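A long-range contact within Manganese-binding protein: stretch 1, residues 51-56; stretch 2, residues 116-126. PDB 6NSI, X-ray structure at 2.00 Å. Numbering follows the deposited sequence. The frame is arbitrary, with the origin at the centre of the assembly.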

ATOM      1  N   SER A  51      -0.807  14.668  20.460  1.00 40.55           N
ATOM      2  CA  SER A  51      -1.880  13.932  19.804  1.00 43.93           C
ATOM      3  C   SER A  51      -2.657  13.054  20.781  1.00 42.54           C
ATOM      4  O   SER A  51      -2.157  12.653  21.835  1.00 40.70           O
ATOM      5  CB  SER A  51      -1.314  13.075  18.675  1.00 41.00           C
ATOM      6  OG  SER A  51      -1.057  13.890  17.549  1.00 44.39           O
ATOM      7  N   GLN A  52      -3.905  12.754  20.412  1.00 44.36           N
ATOM      8  CA  GLN A  52      -4.760  11.900  21.234  1.00 43.67           C
ATOM      9  C   GLN A  52      -4.697  10.438  20.818  1.00 42.23           C
ATOM     10  O   GLN A  52      -4.952   9.552  21.646  1.00 36.60           O
ATOM     11  CB  GLN A  52      -6.220  12.364  21.170  1.00 46.42           C
ATOM     12  CG  GLN A  52      -6.475  13.781  21.675  1.00 49.77           C
ATOM     13  CD  GLN A  52      -5.993  14.008  23.099  1.00 41.06           C
ATOM     14  OE1 GLN A  52      -6.210  13.175  23.984  1.00 42.68           O
ATOM     15  NE2 GLN A  52      -5.334  15.143  23.325  1.00 41.11           N
ATOM     16  N   LEU A  53      -4.392  10.181  19.548  1.00 43.61           N
ATOM     17  CA  LEU A  53      -4.325   8.843  18.981  1.00 40.90           C
ATOM     18  C   LEU A  53      -3.222   8.855  17.933  1.00 34.58           C
ATOM     19  O   LEU A  53      -3.056   9.854  17.228  1.00 38.58           O
ATOM     20  CB  LEU A  53      -5.657   8.430  18.335  1.00 45.07           C
ATOM     21  CG  LEU A  53      -6.874   8.097  19.206  1.00 41.60           C
ATOM     22  CD1 LEU A  53      -8.113   7.910  18.333  1.00 36.74           C
ATOM     23  CD2 LEU A  53      -6.602   6.857  20.042  1.00 38.22           C
ATOM     24  N   ILE A  54      -2.473   7.754  17.842  1.00 33.95           N
ATOM     25  CA  ILE A  54      -1.411   7.581  16.841  1.00 35.40           C
ATOM     26  C   ILE A  54      -1.744   6.345  16.019  1.00 35.40           C
ATOM     27  O   ILE A  54      -1.656   5.216  16.523  1.00 35.28           O
ATOM     28  CB  ILE A  54      -0.029   7.436  17.478  1.00 36.56           C
ATOM     29  CG1 ILE A  54       0.332   8.698  18.263  1.00 36.59           C
ATOM     30  CG2 ILE A  54       1.014   7.127  16.404  1.00 31.70           C
ATOM     31  CD1 ILE A  54       1.590   8.548  19.109  1.00 41.12           C
ATOM     32  N   PHE A  55      -2.097   6.552  14.753  1.00 34.61           N
ATOM     33  CA  PHE A  55      -2.516   5.467  13.873  1.00 35.89           C
ATOM     34  C   PHE A  55      -1.314   4.934  13.087  1.00 30.32           C
ATOM     35  O   PHE A  55      -0.685   5.674  12.320  1.00 31.52           O
ATOM     36  CB  PHE A  55      -3.625   5.954  12.939  1.00 36.92           C
ATOM     37  CG  PHE A  55      -4.975   6.056  13.602  1.00 39.86           C
ATOM     38  CD1 PHE A  55      -5.492   7.292  13.967  1.00 40.46           C
ATOM     39  CD2 PHE A  55      -5.729   4.916  13.854  1.00 33.94           C
ATOM     40  CE1 PHE A  55      -6.741   7.389  14.576  1.00 47.32           C
ATOM     41  CE2 PHE A  55      -6.983   5.008  14.463  1.00 43.12           C
ATOM     42  CZ  PHE A  55      -7.483   6.243  14.824  1.00 33.88           C
ATOM     43  N   CYS A  56      -0.991   3.654  13.302  1.00 30.10           N
ATOM     44  CA  CYS A  56       0.129   2.961  12.678  1.00 27.89           C
ATOM     45  C   CYS A  56      -0.363   1.854  11.763  1.00 32.44           C
ATOM     46  O   CYS A  56      -1.437   1.275  11.975  1.00 34.58           O
ATOM     47  CB  CYS A  56       1.045   2.327  13.722  1.00 32.37           C
ATOM     48  SG  CYS A  56       1.643   3.500  14.918  1.00 42.59           S
TER
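Stretch 2, residues 116-126: EMAAALIQQFP

Residues 116-124 of stretch 2 form the last part of a helix that begins earlier in the chain, its backbone held by hydrogen bonds such as Ala120 N to Glu116 O, 2.8 Å. Phe125 is the first residue to leave helical phi/psi, although its N still donates a hydrogen bond to Leu121 O at 2.9 Å. The helix runs nearly antiparallel to strand 54-56, with a crossing angle of 162° and a closest approach of the axes of 10.9 Å. The CA atoms of Phe55 and Met117 lie 7.9 Å apart and those of Leu53 and Gln124 8.0 Å, so the chain order is reversed between the two pairs.

In stretch 1, Leu53 and Phe55 both direct CA-to-CB toward the helix, whereas Ile54 between them is out of its reach. Phe55 is flat and broad enough to meet three residues spaced over little more than one helical turn: its CE2 lies 4.0 Å from Met117 CA and 3.8 Å from Ala120 CB, and its CZ is 3.8 Å from Leu121 CG. The small methyl of Ala120 sits at the edge of the ring, near its plane, and lets the aromatic side chain come close to the helix backbone.

The closest atom of Leu53 to the next turn is CD1, which lies 3.9 Å from Leu121 CD2, 3.7 Å from Gln124 CB and 4.3 Å from Phe125 CE2. Its branched, apolar end suits this buried setting.

No direct hydrogen bond joins the stretches. At the partly exposed end, Gln52 OE1 and Gln124 NE2 stand 3.9 Å apart, and a water bridges them, accepting from Gln124 NE2 at 2.6 Å and donating weakly to Gln52 OE1 at 3.4 Å. Long amide side chains suit this border: Gln52 CB packs 4.0 Å from Phe125 CZ while the polar ends meet solvent.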

ATOM      1  N   GLU A 116     -11.551  -0.217  11.354  1.00 37.68           N
ATOM      2  CA  GLU A 116     -10.870  -0.133  12.643  1.00 36.55           C
ATOM      3  C   GLU A 116     -10.554   1.312  13.007  1.00 37.97           C
ATOM      4  O   GLU A 116     -10.653   1.694  14.176  1.00 43.49           O
ATOM      5  CB  GLU A 116      -9.591  -0.967  12.618  1.00 43.64           C
ATOM      6  CG  GLU A 116      -9.822  -2.433  12.316  1.00 44.79           C
ATOM      7  CD  GLU A 116     -10.687  -3.104  13.359  1.00 50.01           C
ATOM      8  OE1 GLU A 116     -10.482  -2.851  14.567  1.00 50.24           O
ATOM      9  OE2 GLU A 116     -11.579  -3.881  12.966  1.00 55.29           O
ATOM     10  N   MET A 117     -10.155   2.124  12.023  1.00 39.03           N
ATOM     11  CA  MET A 117      -9.961   3.551  12.267  1.00 37.80           C
ATOM     12  C   MET A 117     -11.215   4.179  12.866  1.00 45.60           C
ATOM     13  O   MET A 117     -11.155   4.833  13.913  1.00 44.22           O
ATOM     14  CB  MET A 117      -9.595   4.270  10.974  1.00 33.97           C
ATOM     15  CG  MET A 117      -8.319   3.782  10.274  1.00 36.96           C
ATOM     16  SD  MET A 117      -8.065   4.803   8.810  1.00 30.59           S
ATOM     17  CE  MET A 117      -7.150   3.684   7.728  1.00 31.62           C
ATOM     18  N   ALA A 118     -12.359   4.006  12.200  1.00 38.48           N
ATOM     19  CA  ALA A 118     -13.615   4.566  12.697  1.00 41.55           C
ATOM     20  C   ALA A 118     -13.912   4.096  14.114  1.00 46.19           C
ATOM     21  O   ALA A 118     -14.221   4.906  15.000  1.00 48.47           O
ATOM     22  CB  ALA A 118     -14.762   4.184  11.765  1.00 36.92           C
ATOM     23  N   ALA A 119     -13.842   2.783  14.345  1.00 45.93           N
ATOM     24  CA  ALA A 119     -14.134   2.262  15.675  1.00 44.88           C
ATOM     25  C   ALA A 119     -13.206   2.887  16.705  1.00 50.18           C
ATOM     26  O   ALA A 119     -13.658   3.423  17.724  1.00 53.91           O
ATOM     27  CB  ALA A 119     -14.010   0.738  15.683  1.00 45.95           C
ATOM     28  N   ALA A 120     -11.898   2.848  16.432  1.00 41.39           N
ATOM     29  CA  ALA A 120     -10.918   3.442  17.331  1.00 42.61           C
ATOM     30  C   ALA A 120     -11.220   4.912  17.592  1.00 43.09           C
ATOM     31  O   ALA A 120     -11.121   5.380  18.733  1.00 47.48           O
ATOM     32  CB  ALA A 120      -9.515   3.284  16.739  1.00 35.97           C
ATOM     33  N   LEU A 121     -11.566   5.664  16.540  1.00 35.45           N
ATOM     34  CA  LEU A 121     -11.849   7.083  16.721  1.00 36.05           C
ATOM     35  C   LEU A 121     -13.083   7.277  17.587  1.00 55.40           C
ATOM     36  O   LEU A 121     -13.094   8.117  18.496  1.00 49.84           O
ATOM     37  CB  LEU A 121     -12.054   7.752  15.365  1.00 40.97           C
ATOM     38  CG  LEU A 121     -10.789   8.172  14.632  1.00 39.07           C
ATOM     39  CD1 LEU A 121     -11.144   8.511  13.193  1.00 41.42           C
ATOM     40  CD2 LEU A 121     -10.103   9.336  15.324  1.00 39.14           C
ATOM     41  N   ILE A 122     -14.125   6.492  17.317  1.00 47.99           N
ATOM     42  CA  ILE A 122     -15.369   6.598  18.067  1.00 56.33           C
ATOM     43  C   ILE A 122     -15.143   6.228  19.527  1.00 54.06           C
ATOM     44  O   ILE A 122     -15.735   6.826  20.434  1.00 54.96           O
ATOM     45  CB  ILE A 122     -16.445   5.717  17.405  1.00 49.72           C
ATOM     46  CG1 ILE A 122     -16.931   6.375  16.106  1.00 49.74           C
ATOM     47  CG2 ILE A 122     -17.584   5.446  18.380  1.00 55.11           C
ATOM     48  CD1 ILE A 122     -17.861   5.515  15.279  1.00 50.57           C
ATOM     49  N   GLN A 123     -14.272   5.247  19.778  1.00 52.84           N
ATOM     50  CA  GLN A 123     -13.973   4.857  21.152  1.00 54.70           C
ATOM     51  C   GLN A 123     -13.247   5.970  21.910  1.00 58.11           C
ATOM     52  O   GLN A 123     -13.425   6.108  23.127  1.00 63.92           O
ATOM     53  CB  GLN A 123     -13.162   3.557  21.151  1.00 50.92           C
ATOM     54  CG  GLN A 123     -12.588   3.133  22.507  1.00 58.04           C
ATOM     55  CD  GLN A 123     -13.514   2.195  23.281  1.00 68.01           C
ATOM     56  OE1 GLN A 123     -14.359   1.509  22.696  1.00 63.35           O
ATOM     57  NE2 GLN A 123     -13.360   2.170  24.605  1.00 69.24           N
ATOM     58  N   GLN A 124     -12.445   6.781  21.214  1.00 54.68           N
ATOM     59  CA  GLN A 124     -11.748   7.880  21.877  1.00 50.14           C
ATOM     60  C   GLN A 124     -12.636   9.108  22.040  1.00 52.26           C
ATOM     61  O   GLN A 124     -12.468   9.865  23.005  1.00 48.43           O
ATOM     62  CB  GLN A 124     -10.489   8.252  21.095  1.00 46.53           C
ATOM     63  CG  GLN A 124      -9.727   9.457  21.653  1.00 41.66           C
ATOM     64  CD  GLN A 124      -8.902   9.111  22.877  1.00 43.53           C
ATOM     65  OE1 GLN A 124      -8.590   7.942  23.120  1.00 44.93           O
ATOM     66  NE2 GLN A 124      -8.556  10.127  23.668  1.00 51.15           N
ATOM     67  N   PHE A 125     -13.579   9.320  21.121  1.00 45.51           N
ATOM     68  CA  PHE A 125     -14.432  10.512  21.106  1.00 52.49           C
ATOM     69  C   PHE A 125     -15.896  10.103  21.006  1.00 54.88           C
ATOM     70  O   PHE A 125     -16.511  10.219  19.935  1.00 59.31           O
ATOM     71  CB  PHE A 125     -14.066  11.441  19.947  1.00 51.32           C
ATOM     72  CG  PHE A 125     -12.600  11.769  19.861  1.00 50.51           C
ATOM     73  CD1 PHE A 125     -12.035  12.715  20.708  1.00 46.51           C
ATOM     74  CD2 PHE A 125     -11.792  11.143  18.928  1.00 44.35           C
ATOM     75  CE1 PHE A 125     -10.704  13.030  20.626  1.00 42.26           C
ATOM     76  CE2 PHE A 125     -10.452  11.453  18.833  1.00 38.25           C
ATOM     77  CZ  PHE A 125      -9.899  12.398  19.685  1.00 45.36           C
ATOM     78  N   PRO A 126     -16.490   9.623  22.101  1.00 55.35           N
ATOM     79  CA  PRO A 126     -17.935   9.315  22.064  1.00 53.20           C
ATOM     80  C   PRO A 126     -18.793  10.524  21.734  1.00 52.10           C
ATOM     81  O   PRO A 126     -19.846  10.379  21.097  1.00 52.45           O
ATOM     82  CB  PRO A 126     -18.216   8.784  23.475  1.00 49.13           C
ATOM     83  CG  PRO A 126     -17.119   9.394  24.333  1.00 52.24           C
ATOM     84  CD  PRO A 126     -15.908   9.443  23.442  1.00 52.01           C
TER
HETATM   85  O   HOH W   1      -9.483  12.540  23.583  1.00 41.03           O